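Local coordinates for protein RNA 2'-o-ribose methyltransferase (Thermus thermophilus, PDB 1IPA) that probably transfers methyl groups to the 2'-O of ribose in RNA, as a knotted methyltransferase of the TrmH (SpoU) family, at residues A[1-11]-A[77-87]; A[183-193]-A[204-214]. All coordinates share one frame; numbering follows the deposited sequence.

Contact 1. Residues A[1-11]-A[77-87]; sequences MRITSTANPRI and LEVSEAVLKKL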
# COMPACT_ATOMS: atom_id res chain seq x y z
N MET A 1 20.46 -7.37 26.72
CA MET A 1 21.50 -6.34 26.47
C MET A 1 21.72 -6.18 24.97
O MET A 1 20.99 -5.46 24.29
CB MET A 1 22.82 -6.75 27.14
CG MET A 1 23.95 -5.74 26.99
SD MET A 1 25.46 -6.30 27.81
CE MET A 1 25.12 -5.79 29.50
N ARG A 2 22.74 -6.87 24.47
CA ARG A 2 23.09 -6.83 23.06
C ARG A 2 22.83 -8.22 22.50
O ARG A 2 23.53 -9.18 22.84
CB ARG A 2 24.57 -6.45 22.90
CG ARG A 2 24.98 -6.08 21.49
CD ARG A 2 26.47 -5.75 21.40
NE ARG A 2 26.87 -4.65 22.29
CZ ARG A 2 27.64 -4.80 23.37
NH1 ARG A 2 28.10 -6.00 23.70
NH2 ARG A 2 27.94 -3.75 24.12
N ILE A 3 21.82 -8.33 21.65
CA ILE A 3 21.44 -9.61 21.05
C ILE A 3 22.00 -9.73 19.64
O ILE A 3 21.61 -8.99 18.74
CB ILE A 3 19.91 -9.77 21.03
CG1 ILE A 3 19.35 -9.59 22.44
CG2 ILE A 3 19.53 -11.15 20.51
CD1 ILE A 3 17.85 -9.70 22.54
N THR A 4 22.92 -10.68 19.46
CA THR A 4 23.57 -10.89 18.17
C THR A 4 23.23 -12.22 17.53
O THR A 4 23.53 -12.44 16.36
CB THR A 4 25.10 -10.83 18.33
OG1 THR A 4 25.55 -12.03 18.97
CG2 THR A 4 25.50 -9.63 19.17
N SER A 5 22.63 -13.12 18.31
CA SER A 5 22.29 -14.44 17.81
C SER A 5 20.86 -14.51 17.30
O SER A 5 19.92 -14.11 17.99
CB SER A 5 22.49 -15.48 18.91
OG SER A 5 22.08 -16.76 18.47
N THR A 6 20.70 -15.03 16.09
CA THR A 6 19.38 -15.17 15.49
C THR A 6 18.61 -16.29 16.19
O THR A 6 17.39 -16.42 16.02
CB THR A 6 19.49 -15.46 13.97
OG1 THR A 6 20.16 -16.71 13.78
CG2 THR A 6 20.29 -14.37 13.27
N ALA A 7 19.32 -17.09 16.97
CA ALA A 7 18.73 -18.20 17.70
C ALA A 7 18.13 -17.72 19.02
O ALA A 7 17.37 -18.46 19.66
CB ALA A 7 19.79 -19.27 17.97
N ASN A 8 18.47 -16.50 19.41
CA ASN A 8 17.96 -15.90 20.64
C ASN A 8 16.43 -16.02 20.61
O ASN A 8 15.78 -15.55 19.68
CB ASN A 8 18.39 -14.44 20.71
CG ASN A 8 18.04 -13.78 22.02
OD1 ASN A 8 16.87 -13.56 22.34
ND2 ASN A 8 19.07 -13.46 22.81
N PRO A 9 15.84 -16.65 21.64
CA PRO A 9 14.39 -16.84 21.74
C PRO A 9 13.54 -15.60 21.45
O PRO A 9 12.45 -15.71 20.88
CB PRO A 9 14.20 -17.37 23.17
CG PRO A 9 15.38 -16.81 23.90
CD PRO A 9 16.49 -17.00 22.92
N ARG A 10 14.03 -14.43 21.83
CA ARG A 10 13.30 -13.20 21.57
C ARG A 10 13.25 -12.93 20.08
O ARG A 10 12.25 -12.46 19.55
CB ARG A 10 13.97 -12.02 22.28
CG ARG A 10 13.24 -10.70 22.08
CD ARG A 10 11.74 -10.92 22.07
NE ARG A 10 10.96 -9.68 22.17
CZ ARG A 10 9.64 -9.62 21.99
NH1 ARG A 10 8.96 -10.72 21.70
NH2 ARG A 10 9.00 -8.46 22.13
N ILE A 11 14.35 -13.24 19.40
CA ILE A 11 14.44 -13.04 17.97
C ILE A 11 13.65 -14.09 17.20
O ILE A 11 13.15 -13.84 16.11
CB ILE A 11 15.91 -13.06 17.50
CG1 ILE A 11 16.73 -12.03 18.28
CG2 ILE A 11 15.98 -12.76 16.00
CD1 ILE A 11 16.10 -10.65 18.36
N LEU A 77 16.27 -2.82 22.15
CA LEU A 77 17.19 -3.93 22.00
C LEU A 77 18.36 -3.56 21.09
O LEU A 77 18.16 -3.24 19.92
CB LEU A 77 16.49 -5.15 21.39
CG LEU A 77 15.63 -6.13 22.20
CD1 LEU A 77 16.48 -6.73 23.31
CD2 LEU A 77 14.41 -5.42 22.76
N GLU A 78 19.57 -3.59 21.64
CA GLU A 78 20.74 -3.30 20.83
C GLU A 78 20.92 -4.63 20.12
O GLU A 78 21.11 -5.67 20.76
CB GLU A 78 21.93 -2.96 21.72
CG GLU A 78 23.13 -2.41 20.99
CD GLU A 78 24.10 -1.72 21.93
OE1 GLU A 78 24.56 -2.37 22.90
OE2 GLU A 78 24.40 -0.52 21.70
N VAL A 79 20.87 -4.61 18.79
CA VAL A 79 20.94 -5.82 18.01
C VAL A 79 22.04 -5.86 16.94
O VAL A 79 22.56 -4.82 16.54
CB VAL A 79 19.56 -6.06 17.35
CG1 VAL A 79 19.67 -6.98 16.17
CG2 VAL A 79 18.61 -6.63 18.39
N SER A 80 22.39 -7.06 16.49
CA SER A 80 23.41 -7.26 15.47
C SER A 80 22.80 -7.22 14.07
O SER A 80 21.58 -7.32 13.91
CB SER A 80 24.13 -8.59 15.68
OG SER A 80 23.36 -9.68 15.20
N GLU A 81 23.66 -7.10 13.07
CA GLU A 81 23.23 -7.04 11.68
C GLU A 81 22.55 -8.33 11.24
O GLU A 81 21.53 -8.31 10.54
CB GLU A 81 24.43 -6.74 10.78
CG GLU A 81 24.09 -6.59 9.31
CD GLU A 81 25.30 -6.28 8.45
OE1 GLU A 81 25.12 -6.03 7.24
OE2 GLU A 81 26.43 -6.27 8.99
N ALA A 82 23.11 -9.46 11.64
CA ALA A 82 22.55 -10.75 11.28
C ALA A 82 21.12 -10.90 11.80
O ALA A 82 20.29 -11.55 11.18
CB ALA A 82 23.42 -11.87 11.81
N VAL A 83 20.84 -10.29 12.95
CA VAL A 83 19.51 -10.35 13.54
C VAL A 83 18.53 -9.43 12.81
O VAL A 83 17.41 -9.83 12.52
CB VAL A 83 19.56 -9.96 15.03
CG1 VAL A 83 18.15 -9.70 15.55
CG2 VAL A 83 20.20 -11.08 15.83
N LEU A 84 18.95 -8.20 12.51
CA LEU A 84 18.08 -7.28 11.78
C LEU A 84 17.76 -7.86 10.41
O LEU A 84 16.64 -7.73 9.91
CB LEU A 84 18.76 -5.92 11.60
CG LEU A 84 18.94 -5.07 12.86
CD1 LEU A 84 19.80 -3.87 12.55
CD2 LEU A 84 17.58 -4.66 13.41
N LYS A 85 18.75 -8.50 9.81
CA LYS A 85 18.60 -9.12 8.49
C LYS A 85 17.59 -10.24 8.57
O LYS A 85 16.86 -10.49 7.61
CB LYS A 85 19.97 -9.64 8.02
CG LYS A 85 19.95 -10.48 6.76
CD LYS A 85 21.32 -10.44 6.05
CE LYS A 85 22.49 -10.92 6.93
NZ LYS A 85 22.48 -12.39 7.18
N LYS A 86 17.55 -10.91 9.71
CA LYS A 86 16.61 -12.01 9.92
C LYS A 86 15.18 -11.49 9.96
O LYS A 86 14.26 -12.17 9.51
CB LYS A 86 16.93 -12.72 11.24
CG LYS A 86 16.14 -14.01 11.47
CD LYS A 86 16.52 -15.07 10.45
CE LYS A 86 16.04 -16.45 10.89
NZ LYS A 86 16.55 -17.57 10.03
N LEU A 87 15.00 -10.28 10.50
CA LEU A 87 13.69 -9.65 10.60
C LEU A 87 13.41 -8.75 9.39
O LEU A 87 12.30 -8.25 9.24
CB LEU A 87 13.60 -8.80 11.87
CG LEU A 87 13.51 -9.40 13.28
CD1 LEU A 87 12.91 -10.81 13.24
CD2 LEU A 87 14.87 -9.43 13.91

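Contact 2. Residues A[183-193]-A[204-214]; sequences IKQHNLPLVAT and ANLRPPVAIAV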
# COMPACT_ATOMS: atom_id res chain seq x y z
N ILE A 183 -19.98 0.81 -6.33
CA ILE A 183 -19.83 1.92 -7.27
C ILE A 183 -21.20 2.46 -7.67
O ILE A 183 -21.49 3.64 -7.51
CB ILE A 183 -19.09 1.47 -8.56
CG1 ILE A 183 -17.78 0.77 -8.22
CG2 ILE A 183 -18.82 2.68 -9.46
CD1 ILE A 183 -16.76 1.65 -7.58
N LYS A 184 -22.03 1.57 -8.20
CA LYS A 184 -23.37 1.94 -8.64
C LYS A 184 -24.23 2.45 -7.49
O LYS A 184 -25.08 3.31 -7.69
CB LYS A 184 -24.05 0.74 -9.32
CG LYS A 184 -23.22 0.19 -10.47
CD LYS A 184 -22.86 1.31 -11.46
CE LYS A 184 -21.53 1.06 -12.16
NZ LYS A 184 -21.05 2.30 -12.82
N GLN A 185 -23.99 1.92 -6.30
CA GLN A 185 -24.75 2.33 -5.12
C GLN A 185 -24.60 3.83 -4.86
O GLN A 185 -25.52 4.47 -4.35
CB GLN A 185 -24.26 1.54 -3.90
CG GLN A 185 -25.17 1.62 -2.70
CD GLN A 185 -26.60 1.25 -3.06
OE1 GLN A 185 -26.84 0.25 -3.75
NE2 GLN A 185 -27.55 2.04 -2.59
N HIS A 186 -23.45 4.38 -5.21
CA HIS A 186 -23.20 5.80 -5.01
C HIS A 186 -23.19 6.60 -6.30
O HIS A 186 -22.72 7.74 -6.33
CB HIS A 186 -21.88 6.02 -4.27
CG HIS A 186 -21.87 5.48 -2.87
ND1 HIS A 186 -21.76 4.13 -2.60
CD2 HIS A 186 -21.98 6.10 -1.68
CE1 HIS A 186 -21.79 3.95 -1.29
NE2 HIS A 186 -21.93 5.13 -0.71
N ASN A 187 -23.71 6.00 -7.37
CA ASN A 187 -23.74 6.64 -8.68
C ASN A 187 -22.38 7.26 -8.96
O ASN A 187 -22.27 8.43 -9.33
CB ASN A 187 -24.84 7.71 -8.74
CG ASN A 187 -26.22 7.11 -8.95
OD1 ASN A 187 -26.40 6.21 -9.77
ND2 ASN A 187 -27.21 7.62 -8.22
N LEU A 188 -21.33 6.47 -8.77
CA LEU A 188 -19.97 6.93 -8.98
C LEU A 188 -19.49 6.62 -10.39
O LEU A 188 -19.36 5.46 -10.77
CB LEU A 188 -19.04 6.25 -7.96
CG LEU A 188 -17.57 6.67 -7.86
CD1 LEU A 188 -17.47 8.09 -7.32
CD2 LEU A 188 -16.83 5.70 -6.95
N PRO A 189 -19.24 7.65 -11.21
CA PRO A 189 -18.77 7.38 -12.57
C PRO A 189 -17.51 6.51 -12.56
O PRO A 189 -16.63 6.69 -11.72
CB PRO A 189 -18.55 8.78 -13.16
CG PRO A 189 -18.36 9.65 -11.95
CD PRO A 189 -19.35 9.10 -10.96
N LEU A 190 -17.45 5.57 -13.48
CA LEU A 190 -16.33 4.65 -13.56
C LEU A 190 -15.63 4.69 -14.92
O LEU A 190 -16.29 4.64 -15.96
CB LEU A 190 -16.82 3.24 -13.27
CG LEU A 190 -15.86 2.06 -13.52
CD1 LEU A 190 -14.67 2.10 -12.57
CD2 LEU A 190 -16.64 0.75 -13.35
N VAL A 191 -14.31 4.80 -14.89
CA VAL A 191 -13.48 4.82 -16.10
C VAL A 191 -12.63 3.54 -16.04
O VAL A 191 -11.84 3.35 -15.11
CB VAL A 191 -12.53 6.05 -16.11
CG1 VAL A 191 -11.57 5.98 -17.31
CG2 VAL A 191 -13.35 7.33 -16.17
N ALA A 192 -12.80 2.66 -17.02
CA ALA A 192 -12.04 1.42 -17.03
C ALA A 192 -10.86 1.50 -18.00
O ALA A 192 -10.99 2.02 -19.11
CB ALA A 192 -12.94 0.25 -17.40
N THR A 193 -9.72 0.98 -17.57
CA THR A 193 -8.51 0.98 -18.38
C THR A 193 -8.38 -0.36 -19.12
O THR A 193 -8.49 -1.43 -18.52
CB THR A 193 -7.25 1.19 -17.49
OG1 THR A 193 -7.41 2.38 -16.70
CG2 THR A 193 -6.00 1.33 -18.34
N ALA A 204 -10.39 11.23 -21.37
CA ALA A 204 -11.47 10.99 -20.42
C ALA A 204 -11.59 12.21 -19.52
O ALA A 204 -10.65 12.98 -19.38
CB ALA A 204 -11.17 9.77 -19.59
N ASN A 205 -12.77 12.39 -18.94
CA ASN A 205 -13.06 13.50 -18.03
C ASN A 205 -12.92 12.98 -16.61
O ASN A 205 -13.82 12.30 -16.10
CB ASN A 205 -14.50 13.98 -18.26
CG ASN A 205 -14.96 15.00 -17.23
OD1 ASN A 205 -16.10 15.43 -17.25
ND2 ASN A 205 -14.07 15.38 -16.33
N LEU A 206 -11.80 13.31 -15.97
CA LEU A 206 -11.56 12.83 -14.61
C LEU A 206 -11.98 13.82 -13.52
O LEU A 206 -11.28 14.00 -12.52
CB LEU A 206 -10.08 12.45 -14.47
CG LEU A 206 -9.60 11.50 -15.58
CD1 LEU A 206 -8.14 11.15 -15.38
CD2 LEU A 206 -10.45 10.24 -15.59
N ARG A 207 -13.14 14.44 -13.72
CA ARG A 207 -13.70 15.39 -12.76
C ARG A 207 -13.81 14.75 -11.37
O ARG A 207 -14.35 13.66 -11.22
CB ARG A 207 -15.08 15.87 -13.22
CG ARG A 207 -16.01 16.29 -12.08
CD ARG A 207 -17.12 17.22 -12.55
NE ARG A 207 -16.62 18.55 -12.90
CZ ARG A 207 -15.98 19.36 -12.06
NH1 ARG A 207 -15.77 18.98 -10.80
NH2 ARG A 207 -15.54 20.54 -12.46
N PRO A 208 -13.31 15.45 -10.34
CA PRO A 208 -13.26 15.09 -8.92
C PRO A 208 -14.01 13.86 -8.42
O PRO A 208 -13.42 13.03 -7.75
CB PRO A 208 -13.67 16.37 -8.23
CG PRO A 208 -12.90 17.36 -9.03
CD PRO A 208 -13.11 16.91 -10.48
N PRO A 209 -15.33 13.75 -8.69
CA PRO A 209 -15.98 12.53 -8.18
C PRO A 209 -15.85 11.44 -9.22
O PRO A 209 -16.62 11.43 -10.18
CB PRO A 209 -17.44 12.96 -8.00
CG PRO A 209 -17.38 14.47 -8.02
CD PRO A 209 -16.32 14.77 -9.03
N VAL A 210 -14.89 10.52 -9.06
CA VAL A 210 -14.70 9.48 -10.07
C VAL A 210 -13.87 8.28 -9.62
O VAL A 210 -12.99 8.40 -8.77
CB VAL A 210 -14.04 10.09 -11.33
CG1 VAL A 210 -12.63 10.54 -10.98
CG2 VAL A 210 -14.05 9.10 -12.49
N ALA A 211 -14.14 7.11 -10.21
CA ALA A 211 -13.41 5.88 -9.89
C ALA A 211 -12.70 5.36 -11.14
O ALA A 211 -13.29 5.31 -12.22
CB ALA A 211 -14.36 4.83 -9.37
N ILE A 212 -11.45 4.96 -10.98
CA ILE A 212 -10.66 4.45 -12.09
C ILE A 212 -10.18 3.04 -11.80
O ILE A 212 -9.45 2.80 -10.83
CB ILE A 212 -9.43 5.33 -12.35
CG1 ILE A 212 -9.87 6.79 -12.52
CG2 ILE A 212 -8.69 4.82 -13.59
CD1 ILE A 212 -8.72 7.77 -12.69
N ALA A 213 -10.58 2.10 -12.66
CA ALA A 213 -10.20 0.72 -12.49
C ALA A 213 -9.02 0.32 -13.36
O ALA A 213 -8.87 0.80 -14.48
CB ALA A 213 -11.39 -0.17 -12.80
N VAL A 214 -8.18 -0.56 -12.83
CA VAL A 214 -7.03 -1.08 -13.55
C VAL A 214 -6.93 -2.58 -13.21
O VAL A 214 -7.15 -2.98 -12.07
CB VAL A 214 -5.72 -0.37 -13.13
CG1 VAL A 214 -4.54 -1.01 -13.83
CG2 VAL A 214 -5.79 1.09 -13.51

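Contact 1. Residues A[1-11]-A[77-87]
Short strand 2-3 forms one border of a mixed sheet, pairing in parallel with strand 75-79: Arg2 lies beside Glu78 and Ile3 beside Val79. Ile3 N donates to Glu78 O at 2.9 Å, and Ser80 N returns a bond to Ile3 O at 3.1 Å. On the face carrying Arg2 and Glu78 the two long side chains run side by side in the same direction, their charged planes 27° apart. Arg2 NE meets Glu78 OE1 obliquely at 3.3 Å in a salt bridge whose hydrogen bond is long and weak, and Glu54 of a nearby loop packs against both. Long charged chains suit this face, where Arg2 is open to solvent. The sheet probably belongs to the eL30-like, RNA-substrate-binding part of the enzyme. Ile3, on the other face, is buried and sends its CD1 to CD1 of Leu77, 3.4 Å away. Where strand 75-79 gives way to helix 81-87, Ser80 is the N-cap. Its OG, placed between the backbone N and the carbonyl carbon (chi1 79°), accepts weakly from Val83 N and donates to Thr4 O at 3.0 Å, well to the side of that carbonyl (C=O...OG angle 101°). A small hydroxyl side chain suits this junction, capping the helix while gripping the neighbouring chain. Val83, in the first turn of the helix, splits its branches: CG2 packs against the Thr4 carbonyl, while CG1 meets Ile11 CD1 at 3.6 Å, the two side chains at about a right angle. Further along, Leu87 CD2 touches Ile11 CG2, bringing the start of helix 9-15 against helix 81-87.

Contact 2. Residues A[183-193]-A[204-214]
Leu190 and Ala211, Val191 and Ile212, and Ala192 and Ala213 pair between two neighbouring parallel strands, 190-193 and 210-214, inside the Rossmann-like sheet of the SpoU methylase part. On the face with Leu190, small residues make room for large ones: Leu190 CD1 reaches over Ala211 O to CB of Ala213, 4.0 Å away. Leu188, just after the Schellman motif that ends helix 176-185, adds to this side. Its first torsion (chi1 -173°) sets CG opposite the backbone N and close to Ala211; from there CD2 rests on Ala211 CB at 3.6 Å and CD1 lies against the backbone of Val210, with Ile118 of strand 117-122 also in touch. An alanine here would take away both methyls and is likely to leave a gap beside Ala211 and Ile118, with Ala211 CB losing its nearest apolar neighbour across the pair. The other face is built on Val191. Its CG2 meets Val210 CG2 at a slant and also Leu206 CD2 at 4.1 Å, there crossing at about a right angle; a beta-branched residue fits, since CG2 serves both partners while CG1 turns to Ala204 CB. Leu206 in turn packs on Ala257 of helix 246-261. At the far end Thr193 grips Ala213 O twice, N at 3.2 Å and OG1 at 3.1 Å, the two donors reaching that oxygen from opposite faces of its carbonyl plane.

Contacts 1 and 2 lie on opposite sides of the chain's centre, their own centres about 48 Å apart, and share no element. Each pairs two parallel strands, but in different sheets. Contact 1 fastens an outermost strand onto the mixed sheet and adds helix-to-helix packing; being partly exposed, it mixes apolar contacts with a salt bridge and a hydrogen bond from the capping serine's hydroxyl to the other segment's backbone. Contact 2 lies inside the wholly parallel sheet, where strands 117-122 and 231-233 flank the pair, and none of its touching residues is exposed. There the side chains are almost all aliphatic, no charged pair joins the segments, and Thr193 supplies the one side-chain hydrogen bond between them.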